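PDB 4PXE: ureidoglycolate hydrolase from Arabidopsis thaliana, which hydrolyses (S)-ureidoglycolate to glyoxylate, ammonium and carbon dioxide with the help of two manganese ions, in the last step of plant purine breakdown. Local coordinates for residues E26-F30 and S49-V54; Y98-D103 and S401-Y407; I304-D308 and S374-H378; I392-C396 and S408-M413. All coordinates share one frame. Residue numbers count along the deposited sequence, not the author numbering.

Overall arrangement
Interaction 1 comes first along the chain and closes a short loop of 18 residues. It packs the end of helix 17-28 on helix 45-60. Interaction 2 opens later, at 98-103, and closes only at 401-407, so it ties the loop before helix 105-120 to the loop before helix 410-429. Interaction 3 falls within that long span. It faces strand 295-308, in the region involved in dimerization, with the loop after strand 369-374, across the glyoxylate. Interaction 4 crosses interaction 2, because 392-396 precedes 401-407 and 408-413 follows it. It sets helix 410-429 against strand 389-394. Interaction 2 touches interaction 1 through Lys101 and Ser28, and interaction 4 through Tyr102 and Met413.

Interaction 1: E26-F30 and S49-V54; sequences ELSSF and SARRYV
Phe30 lays one ring face over Ser49, whose CB sits 3.9 Å from the ring centroid in a CH-pi contact. The Phe30 CA-to-CB bond points toward 49-54, with chi1 m. Its CA is 6.3 Å from Ala50 CA, the closest pair of CA atoms. The ring also meets Tyr53, with Phe30 CE2 3.9 Å from Tyr53 CB. The two ring planes are inclined at 63° and their centroids are 6.0 Å apart. This is helix-to-helix packing near the N terminus: residues 49-54 are fully helical, while 26-30 carries the last part of helix 17-28, and Phe30 has an extended backbone (phi/psi -84/82). Leu27, chi1 t and chi2 p, reaches in with CD1, 3.6 Å from Tyr53 CD1 and 3.9 Å from Ala50 CB. Val105 of helix 105-120 also touches Leu27. Tyr53 has chi1 t, which extends its ring along 26-30, toward Glu26. There Tyr53 OH donates a hydrogen bond of 2.7 Å to Glu26 OE1. Ser29 OG donates to Glu26 O at 2.7 Å.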
# COMPACT_ATOMS: atom_id res chain seq x y z
N GLU A 26 28.32 2.06 -11.20
CA GLU A 26 27.91 3.43 -11.47
C GLU A 26 26.44 3.53 -11.85
O GLU A 26 25.71 4.38 -11.33
CB GLU A 26 28.81 4.08 -12.53
CG GLU A 26 30.22 4.34 -12.01
CD GLU A 26 31.12 5.03 -13.01
OE1 GLU A 26 30.73 5.18 -14.19
OE2 GLU A 26 32.24 5.42 -12.61
N LEU A 27 25.99 2.65 -12.74
CA LEU A 27 24.59 2.69 -13.14
C LEU A 27 23.64 2.43 -11.96
O LEU A 27 22.56 3.01 -11.88
CB LEU A 27 24.31 1.70 -14.28
CG LEU A 27 23.04 2.02 -15.07
CD1 LEU A 27 23.23 3.26 -15.93
CD2 LEU A 27 22.62 0.84 -15.92
N SER A 28 24.06 1.58 -11.03
CA SER A 28 23.23 1.24 -9.88
C SER A 28 22.99 2.43 -8.95
O SER A 28 22.08 2.38 -8.11
CB SER A 28 23.83 0.06 -9.10
OG SER A 28 24.91 0.47 -8.28
N SER A 29 23.80 3.48 -9.09
CA SER A 29 23.61 4.67 -8.26
C SER A 29 22.36 5.46 -8.65
O SER A 29 21.87 6.26 -7.86
CB SER A 29 24.84 5.58 -8.33
OG SER A 29 24.92 6.25 -9.57
N PHE A 30 21.86 5.24 -9.87
CA PHE A 30 20.63 5.90 -10.32
C PHE A 30 19.43 5.10 -9.83
O PHE A 30 18.86 4.29 -10.56
CB PHE A 30 20.61 6.04 -11.84
CG PHE A 30 21.82 6.75 -12.40
CD1 PHE A 30 22.13 8.04 -11.99
CD2 PHE A 30 22.64 6.13 -13.32
CE1 PHE A 30 23.25 8.69 -12.50
CE2 PHE A 30 23.74 6.78 -13.84
CZ PHE A 30 24.05 8.06 -13.42
N SER A 49 18.38 9.69 -15.96
CA SER A 49 19.82 9.70 -15.68
C SER A 49 20.52 8.46 -16.23
O SER A 49 21.61 8.55 -16.81
CB SER A 49 20.07 9.80 -14.17
OG SER A 49 19.64 11.06 -13.68
N ALA A 50 19.89 7.30 -16.08
CA ALA A 50 20.45 6.05 -16.59
C ALA A 50 20.47 6.01 -18.12
O ALA A 50 21.44 5.54 -18.71
CB ALA A 50 19.69 4.86 -16.02
N ARG A 51 19.40 6.50 -18.76
CA ARG A 51 19.38 6.61 -20.23
C ARG A 51 20.55 7.45 -20.73
O ARG A 51 21.21 7.10 -21.71
CB ARG A 51 18.08 7.26 -20.71
CG ARG A 51 16.81 6.44 -20.48
CD ARG A 51 15.56 7.27 -20.82
NE ARG A 51 14.37 6.49 -20.49
CZ ARG A 51 13.72 5.72 -21.35
NH1 ARG A 51 14.08 5.66 -22.62
NH2 ARG A 51 12.69 5.00 -20.92
N ARG A 52 20.78 8.58 -20.06
CA ARG A 52 21.85 9.49 -20.46
C ARG A 52 23.22 8.82 -20.31
O ARG A 52 24.08 8.98 -21.17
CB ARG A 52 21.77 10.79 -19.66
CG ARG A 52 20.50 11.59 -19.96
CD ARG A 52 20.32 12.76 -19.00
NE ARG A 52 21.47 13.66 -18.99
CZ ARG A 52 21.61 14.70 -19.80
NH1 ARG A 52 20.67 14.98 -20.69
NH2 ARG A 52 22.69 15.47 -19.72
N TYR A 53 23.40 8.07 -19.23
CA TYR A 53 24.65 7.36 -18.97
C TYR A 53 24.91 6.37 -20.10
O TYR A 53 26.02 6.31 -20.64
CB TYR A 53 24.56 6.65 -17.62
CG TYR A 53 25.82 5.93 -17.19
CD1 TYR A 53 26.07 4.63 -17.61
CD2 TYR A 53 26.75 6.53 -16.35
CE1 TYR A 53 27.22 3.95 -17.21
CE2 TYR A 53 27.90 5.86 -15.95
CZ TYR A 53 28.12 4.57 -16.39
OH TYR A 53 29.25 3.90 -15.99
N VAL A 54 23.89 5.60 -20.47
CA VAL A 54 24.02 4.63 -21.55
C VAL A 54 24.26 5.27 -22.92
O VAL A 54 25.12 4.83 -23.69
CB VAL A 54 22.79 3.68 -21.60
CG1 VAL A 54 22.85 2.81 -22.84
CG2 VAL A 54 22.75 2.81 -20.35

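Interaction 2: Y98-D103 and S401-Y407. With MN (manganese (II) ion), chain D; MN (manganese (II) ion), chain C.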
# COMPACT_ATOMS: atom_id res chain seq x y z
N TYR A 98 13.35 -2.48 -5.21
CA TYR A 98 14.22 -3.26 -4.33
C TYR A 98 14.75 -4.51 -5.01
O TYR A 98 14.66 -5.63 -4.48
CB TYR A 98 13.52 -3.60 -3.01
CG TYR A 98 13.27 -2.38 -2.17
CD1 TYR A 98 14.24 -1.90 -1.31
CD2 TYR A 98 12.07 -1.68 -2.26
CE1 TYR A 98 14.03 -0.77 -0.54
CE2 TYR A 98 11.84 -0.55 -1.49
CZ TYR A 98 12.83 -0.10 -0.64
OH TYR A 98 12.63 1.03 0.13
N SER A 99 15.32 -4.30 -6.18
CA SER A 99 15.89 -5.40 -6.95
C SER A 99 17.41 -5.25 -7.06
O SER A 99 18.02 -4.49 -6.31
CB SER A 99 15.22 -5.49 -8.32
OG SER A 99 15.37 -4.29 -9.07
N GLY A 100 18.02 -6.00 -7.99
CA GLY A 100 19.47 -6.06 -8.10
C GLY A 100 20.03 -5.16 -9.19
O GLY A 100 19.29 -4.39 -9.81
N LYS A 101 21.34 -5.29 -9.44
CA LYS A 101 22.08 -4.42 -10.34
C LYS A 101 22.40 -5.06 -11.70
O LYS A 101 22.99 -4.41 -12.56
CB LYS A 101 23.43 -4.02 -9.71
CG LYS A 101 23.39 -3.52 -8.27
CD LYS A 101 24.77 -3.04 -7.80
CE LYS A 101 25.84 -4.13 -7.81
NZ LYS A 101 27.09 -3.66 -7.09
N TYR A 102 22.03 -6.32 -11.88
CA TYR A 102 22.49 -7.11 -13.03
C TYR A 102 21.39 -7.46 -14.04
O TYR A 102 21.66 -7.56 -15.24
CB TYR A 102 23.20 -8.40 -12.54
CG TYR A 102 24.42 -8.12 -11.70
CD1 TYR A 102 25.69 -8.01 -12.28
CD2 TYR A 102 24.31 -7.95 -10.32
CE1 TYR A 102 26.80 -7.73 -11.51
CE2 TYR A 102 25.42 -7.67 -9.54
CZ TYR A 102 26.66 -7.57 -10.15
OH TYR A 102 27.78 -7.29 -9.38
N ASP A 103 20.17 -7.62 -13.54
CA ASP A 103 19.02 -7.91 -14.40
C ASP A 103 18.89 -6.83 -15.47
O ASP A 103 18.82 -5.64 -15.15
CB ASP A 103 17.78 -7.98 -13.52
CG ASP A 103 16.53 -8.24 -14.29
OD1 ASP A 103 16.59 -8.74 -15.42
OD2 ASP A 103 15.45 -7.95 -13.75
N SER A 401 17.49 -13.32 -8.08
CA SER A 401 17.17 -12.18 -8.92
C SER A 401 15.95 -11.45 -8.35
O SER A 401 15.23 -11.99 -7.50
CB SER A 401 16.96 -12.61 -10.37
OG SER A 401 16.97 -11.49 -11.24
N HIS A 402 15.75 -10.21 -8.78
CA HIS A 402 14.69 -9.35 -8.25
C HIS A 402 14.84 -9.10 -6.76
O HIS A 402 13.87 -8.93 -6.03
CB HIS A 402 13.30 -9.90 -8.58
CG HIS A 402 12.87 -9.65 -9.98
ND1 HIS A 402 11.64 -10.03 -10.47
CD2 HIS A 402 13.51 -9.05 -11.01
CE1 HIS A 402 11.54 -9.67 -11.74
NE2 HIS A 402 12.66 -9.07 -12.09
N LYS A 403 16.10 -9.05 -6.32
CA LYS A 403 16.44 -8.75 -4.94
C LYS A 403 17.92 -8.37 -4.91
O LYS A 403 18.67 -8.73 -5.83
CB LYS A 403 16.11 -9.92 -3.99
CG LYS A 403 16.71 -11.26 -4.35
CD LYS A 403 16.19 -12.30 -3.38
CE LYS A 403 16.62 -13.70 -3.76
NZ LYS A 403 16.09 -14.67 -2.76
N PRO A 404 18.35 -7.63 -3.87
CA PRO A 404 19.71 -7.08 -3.89
C PRO A 404 20.84 -8.11 -3.78
O PRO A 404 21.99 -7.76 -4.03
CB PRO A 404 19.72 -6.15 -2.66
CG PRO A 404 18.60 -6.60 -1.81
CD PRO A 404 17.55 -7.09 -2.77
N GLU A 405 20.50 -9.34 -3.42
CA GLU A 405 21.48 -10.44 -3.38
C GLU A 405 21.91 -10.93 -4.76
O GLU A 405 22.86 -11.70 -4.88
CB GLU A 405 20.91 -11.61 -2.57
CG GLU A 405 20.78 -11.33 -1.07
CD GLU A 405 19.43 -10.74 -0.66
OE1 GLU A 405 18.62 -10.32 -1.52
OE2 GLU A 405 19.16 -10.73 0.56
N GLU A 406 21.19 -10.49 -5.80
CA GLU A 406 21.54 -10.80 -7.18
C GLU A 406 23.02 -10.49 -7.46
O GLU A 406 23.51 -9.42 -7.11
CB GLU A 406 20.65 -9.97 -8.11
CG GLU A 406 20.82 -10.22 -9.60
CD GLU A 406 19.90 -9.32 -10.38
OE1 GLU A 406 20.34 -8.21 -10.72
OE2 GLU A 406 18.72 -9.70 -10.58
N TYR A 407 23.72 -11.43 -8.09
CA TYR A 407 25.15 -11.23 -8.37
C TYR A 407 25.61 -12.10 -9.52
O TYR A 407 25.30 -13.29 -9.57
CB TYR A 407 25.99 -11.55 -7.12
CG TYR A 407 27.47 -11.36 -7.33
CD1 TYR A 407 28.04 -10.11 -7.18
CD2 TYR A 407 28.30 -12.43 -7.68
CE1 TYR A 407 29.41 -9.91 -7.37
CE2 TYR A 407 29.66 -12.24 -7.87
CZ TYR A 407 30.20 -10.98 -7.72
OH TYR A 407 31.55 -10.80 -7.93
MN MN D . 13.39 -8.57 -14.23
MN MN C . 15.53 -8.82 -17.33
O HOH W 1 16.94 -7.78 -10.07
O HOH W 2 22.67 -6.82 -7.41
O HOH W 3 14.78 -9.28 -19.38
O HOH W 4 13.60 -8.33 -16.35
O HOH W 5 14.44 -11.02 -16.98
O HOH W 6 13.50 -10.38 -14.46
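Glu406 has the most surface covered in this contact. Its extended side chain enters the 98-103 loop and Glu406 OE1 accepts two backbone hydrogen bonds, from Tyr102 N at 2.8 Å and Asp103 N at 2.9 Å. Glu406 OE2 takes a bond from Ser401 OG at 2.6 Å and one from water 1, which also accepts from Gly100 N. A CB on Gly100 would clash with Glu406 OE1. Glu406 ends a type I turn that starts at Lys403. Tyr102 is next in buried area. Its ring face lies against the backbone of Tyr407, and Tyr102 OH is 3.6 Å from Tyr407 CD1. Asp103 carries the contact into the dinuclear site of this M20 family hydrolase. Asp103 OD2 and His402 NE2 bind one manganese at 2.2 and 2.3 Å, with Glu138, while Asp103 OD1 binds the other, with His92 and His208. His402 ND1 donates to Asn294 O of the second subunit. Asp103 thus bridges both metals, and the Glu406 carboxylate holds the backbone NH of that bridging residue.

Interaction 3: I304-D308 and S374-H378. With GLV (glyoxylic acid), chain E.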
# COMPACT_ATOMS: atom_id res chain seq x y z
N ILE A 304 -1.60 -10.55 -10.13
CA ILE A 304 -1.23 -11.95 -10.12
C ILE A 304 -0.39 -12.27 -11.34
O ILE A 304 -0.74 -11.89 -12.45
CB ILE A 304 -2.50 -12.83 -10.16
CG1 ILE A 304 -3.41 -12.50 -8.96
CG2 ILE A 304 -2.13 -14.31 -10.16
CD1 ILE A 304 -4.81 -13.14 -9.03
N ASP A 305 0.74 -12.95 -11.12
CA ASP A 305 1.66 -13.35 -12.18
C ASP A 305 1.56 -14.87 -12.27
O ASP A 305 1.62 -15.54 -11.25
CB ASP A 305 3.07 -12.90 -11.79
CG ASP A 305 4.13 -13.34 -12.77
OD1 ASP A 305 4.45 -14.55 -12.83
OD2 ASP A 305 4.67 -12.47 -13.47
N THR A 306 1.39 -15.42 -13.47
CA THR A 306 1.42 -16.87 -13.59
C THR A 306 2.02 -17.29 -14.93
O THR A 306 1.81 -16.63 -15.95
CB THR A 306 0.03 -17.53 -13.33
OG1 THR A 306 0.17 -18.96 -13.23
CG2 THR A 306 -0.98 -17.18 -14.41
N ARG A 307 2.82 -18.35 -14.90
CA ARG A 307 3.57 -18.77 -16.09
C ARG A 307 3.76 -20.28 -16.12
O ARG A 307 3.66 -20.95 -15.10
CB ARG A 307 4.97 -18.12 -16.15
CG ARG A 307 5.04 -16.72 -15.54
CD ARG A 307 6.44 -16.16 -15.59
NE ARG A 307 6.50 -14.96 -14.77
CZ ARG A 307 7.51 -14.09 -14.78
NH1 ARG A 307 8.57 -14.31 -15.55
NH2 ARG A 307 7.48 -13.02 -14.00
N ASP A 308 4.05 -20.78 -17.32
CA ASP A 308 4.46 -22.18 -17.51
C ASP A 308 5.16 -22.25 -18.86
O ASP A 308 4.87 -21.46 -19.75
CB ASP A 308 3.23 -23.11 -17.49
CG ASP A 308 3.58 -24.57 -17.19
OD1 ASP A 308 4.63 -25.08 -17.67
OD2 ASP A 308 2.78 -25.23 -16.49
N SER A 374 14.36 -20.32 -20.68
CA SER A 374 14.19 -19.20 -19.77
C SER A 374 12.84 -19.29 -19.08
O SER A 374 11.81 -19.49 -19.72
CB SER A 374 14.29 -17.88 -20.53
OG SER A 374 14.15 -16.78 -19.64
N ARG A 375 12.85 -19.15 -17.75
CA ARG A 375 11.62 -19.11 -16.96
C ARG A 375 11.09 -17.68 -16.90
O ARG A 375 9.88 -17.43 -17.01
CB ARG A 375 11.88 -19.67 -15.56
CG ARG A 375 12.37 -21.12 -15.56
CD ARG A 375 12.34 -21.70 -14.17
NE ARG A 375 12.92 -23.05 -14.12
CZ ARG A 375 12.28 -24.15 -14.51
NH1 ARG A 375 11.05 -24.08 -14.99
NH2 ARG A 375 12.89 -25.33 -14.42
N ALA A 376 12.01 -16.74 -16.69
CA ALA A 376 11.70 -15.32 -16.82
C ALA A 376 11.29 -15.01 -18.24
O ALA A 376 11.66 -15.72 -19.18
CB ALA A 376 12.92 -14.49 -16.43
N TYR A 377 10.52 -13.94 -18.43
CA TYR A 377 10.34 -13.41 -19.78
C TYR A 377 11.36 -12.30 -20.02
O TYR A 377 12.05 -11.86 -19.09
CB TYR A 377 8.89 -12.95 -20.05
CG TYR A 377 8.36 -11.94 -19.05
CD1 TYR A 377 7.51 -12.33 -18.01
CD2 TYR A 377 8.71 -10.60 -19.15
CE1 TYR A 377 7.03 -11.39 -17.08
CE2 TYR A 377 8.24 -9.66 -18.25
CZ TYR A 377 7.40 -10.05 -17.22
OH TYR A 377 6.95 -9.11 -16.32
N HIS A 378 11.48 -11.88 -21.28
CA HIS A 378 12.49 -10.93 -21.70
C HIS A 378 11.99 -10.22 -22.94
O HIS A 378 11.07 -10.70 -23.59
CB HIS A 378 13.78 -11.65 -22.09
CG HIS A 378 14.37 -12.50 -21.00
ND1 HIS A 378 15.15 -11.97 -19.99
CD2 HIS A 378 14.32 -13.83 -20.79
CE1 HIS A 378 15.54 -12.95 -19.20
NE2 HIS A 378 15.06 -14.09 -19.66
C1 GLV E . 10.68 -9.86 -15.92
O1 GLV E . 11.47 -10.06 -17.04
C2 GLV E . 10.07 -11.10 -15.37
O2 GLV E . 10.32 -12.21 -15.94
O3 GLV E . 9.32 -11.04 -14.35
O HOH W 7 5.06 -9.91 -14.52
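The glyoxylate pocket of this M20 family amidohydrolase lies between strand 295-308, in the region involved in dimerization, and the loop after strand 369-374. The two segments bury only 155 Å² of each other, and the ligand bonds to both. Arg307 grips the carboxylate with two hydrogen bonds, Arg307 NH1 to GLV O2 at 2.8 Å and Arg307 NH2 to GLV O3 at 2.7 Å. From the loop, Tyr377 N donates to GLV O2 at 3.0 Å. Asn294 of the second subunit also bonds the ligand, so both subunits contribute to the site. Asp305, two residues before Arg307 on the strand, fixes the guanidinium by a salt bridge, Arg307 NE to Asp305 OD1 at 2.9 Å. Arg307 NH2 donates to Asp305 OD2 at 2.9 Å. The guanidinium has one face toward Tyr377, with Arg307 NH1 3.3 Å from Tyr377 CD1. The Tyr377 ring lies with one face toward GLV C1. Water 7 links the segments, 2.8 Å from Asp305 OD2 and 2.7 Å from Tyr377 OH.

Interaction 4: I392-C396 and S408-M413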
# COMPACT_ATOMS: atom_id res chain seq x y z
N ILE A 392 21.81 -15.58 -24.68
CA ILE A 392 22.97 -16.13 -23.98
C ILE A 392 22.75 -15.88 -22.48
O ILE A 392 22.65 -14.73 -22.06
CB ILE A 392 24.23 -15.37 -24.40
CG1 ILE A 392 24.47 -15.48 -25.91
CG2 ILE A 392 25.46 -15.89 -23.65
CD1 ILE A 392 25.43 -14.45 -26.42
N PHE A 393 22.68 -16.95 -21.69
CA PHE A 393 22.66 -16.85 -20.23
C PHE A 393 24.06 -16.97 -19.64
O PHE A 393 24.88 -17.77 -20.11
CB PHE A 393 21.82 -17.98 -19.62
CG PHE A 393 20.33 -17.72 -19.55
CD1 PHE A 393 19.78 -16.46 -19.81
CD2 PHE A 393 19.50 -18.76 -19.18
CE1 PHE A 393 18.38 -16.28 -19.70
CE2 PHE A 393 18.13 -18.58 -19.07
CZ PHE A 393 17.58 -17.35 -19.33
N ILE A 394 24.32 -16.17 -18.61
CA ILE A 394 25.51 -16.35 -17.78
C ILE A 394 25.07 -16.75 -16.37
O ILE A 394 23.93 -16.52 -15.96
CB ILE A 394 26.39 -15.09 -17.73
CG1 ILE A 394 25.60 -13.91 -17.15
CG2 ILE A 394 26.95 -14.76 -19.11
CD1 ILE A 394 26.48 -12.66 -16.98
N PRO A 395 25.97 -17.38 -15.60
CA PRO A 395 25.59 -17.80 -14.25
C PRO A 395 25.29 -16.62 -13.33
O PRO A 395 25.76 -15.51 -13.57
CB PRO A 395 26.84 -18.52 -13.73
CG PRO A 395 27.60 -18.90 -14.98
CD PRO A 395 27.34 -17.80 -15.95
N CYS A 396 24.49 -16.88 -12.31
CA CYS A 396 24.35 -15.90 -11.25
C CYS A 396 24.26 -16.63 -9.92
O CYS A 396 23.83 -17.78 -9.85
CB CYS A 396 23.17 -14.95 -11.49
SG CYS A 396 21.54 -15.72 -11.52
N SER A 408 26.37 -11.50 -10.44
CA SER A 408 27.14 -12.25 -11.42
C SER A 408 28.57 -11.71 -11.38
O SER A 408 28.78 -10.50 -11.25
CB SER A 408 26.52 -12.09 -12.82
OG SER A 408 27.14 -12.98 -13.73
N SER A 409 29.56 -12.59 -11.46
CA SER A 409 30.95 -12.16 -11.29
C SER A 409 31.47 -11.42 -12.52
O SER A 409 30.91 -11.56 -13.61
CB SER A 409 31.85 -13.37 -11.00
OG SER A 409 31.96 -14.19 -12.15
N PRO A 410 32.54 -10.64 -12.36
CA PRO A 410 33.19 -10.01 -13.52
C PRO A 410 33.58 -11.03 -14.58
O PRO A 410 33.42 -10.75 -15.77
CB PRO A 410 34.40 -9.31 -12.90
CG PRO A 410 33.92 -8.95 -11.52
CD PRO A 410 33.09 -10.14 -11.09
N GLU A 411 34.05 -12.21 -14.18
CA GLU A 411 34.40 -13.24 -15.15
C GLU A 411 33.17 -13.78 -15.87
O GLU A 411 33.20 -13.99 -17.09
CB GLU A 411 35.13 -14.41 -14.50
CG GLU A 411 35.72 -15.33 -15.54
CD GLU A 411 35.70 -16.77 -15.14
OE1 GLU A 411 35.26 -17.10 -14.01
OE2 GLU A 411 36.14 -17.59 -15.97
N ASP A 412 32.11 -14.03 -15.12
CA ASP A 412 30.89 -14.52 -15.76
C ASP A 412 30.37 -13.55 -16.80
O ASP A 412 29.99 -13.96 -17.90
CB ASP A 412 29.85 -14.91 -14.73
CG ASP A 412 30.13 -16.28 -14.12
OD1 ASP A 412 30.79 -17.10 -14.80
OD2 ASP A 412 29.72 -16.55 -12.99
N MET A 413 30.38 -12.26 -16.48
CA MET A 413 29.96 -11.25 -17.43
C MET A 413 30.89 -11.18 -18.63
O MET A 413 30.42 -11.12 -19.77
CB MET A 413 29.85 -9.88 -16.76
CG MET A 413 28.76 -9.82 -15.69
SD MET A 413 28.48 -8.16 -15.04
CE MET A 413 30.00 -7.89 -14.12
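Here the start of helix 410-429 packs on the end of strand 389-394, which runs parallel to strand 201-209 in the central mixed sheet of the M20 fold. Ser408 comes first, just before the helix. Its CA-to-CB bond points toward the strand segment, and Ser408 OG donates a hydrogen bond to Pro395 O at 2.9 Å. The same hydroxyl lies 3.3 Å from Ile394 CD1. Ser409 follows at the N-cap position. Ser409 OG accepts from Asp412 N at 3.0 Å, which caps the first turn, and Ser409 O accepts from Met413 N at 3.0 Å. Pro410 begins the helix, out of reach of 392-396, and touches Gln21 of helix 17-28. Asp412 returns to the contact, with its CA 6.0 Å from Ile394 CA, the closest pair of CA atoms. Asp412 O is 3.4 Å from Ile394 CG2, and Asp412 OD2 is 3.6 Å from Pro395 CB. Met413 directs its CA-to-CB bond away from the strand and packs also on Leu20 and Tyr102. Ile394 touches Leu207 and Ile209 of the neighbouring strand as well. Ile394 CD1 lies 3.9 Å from Met413 CG.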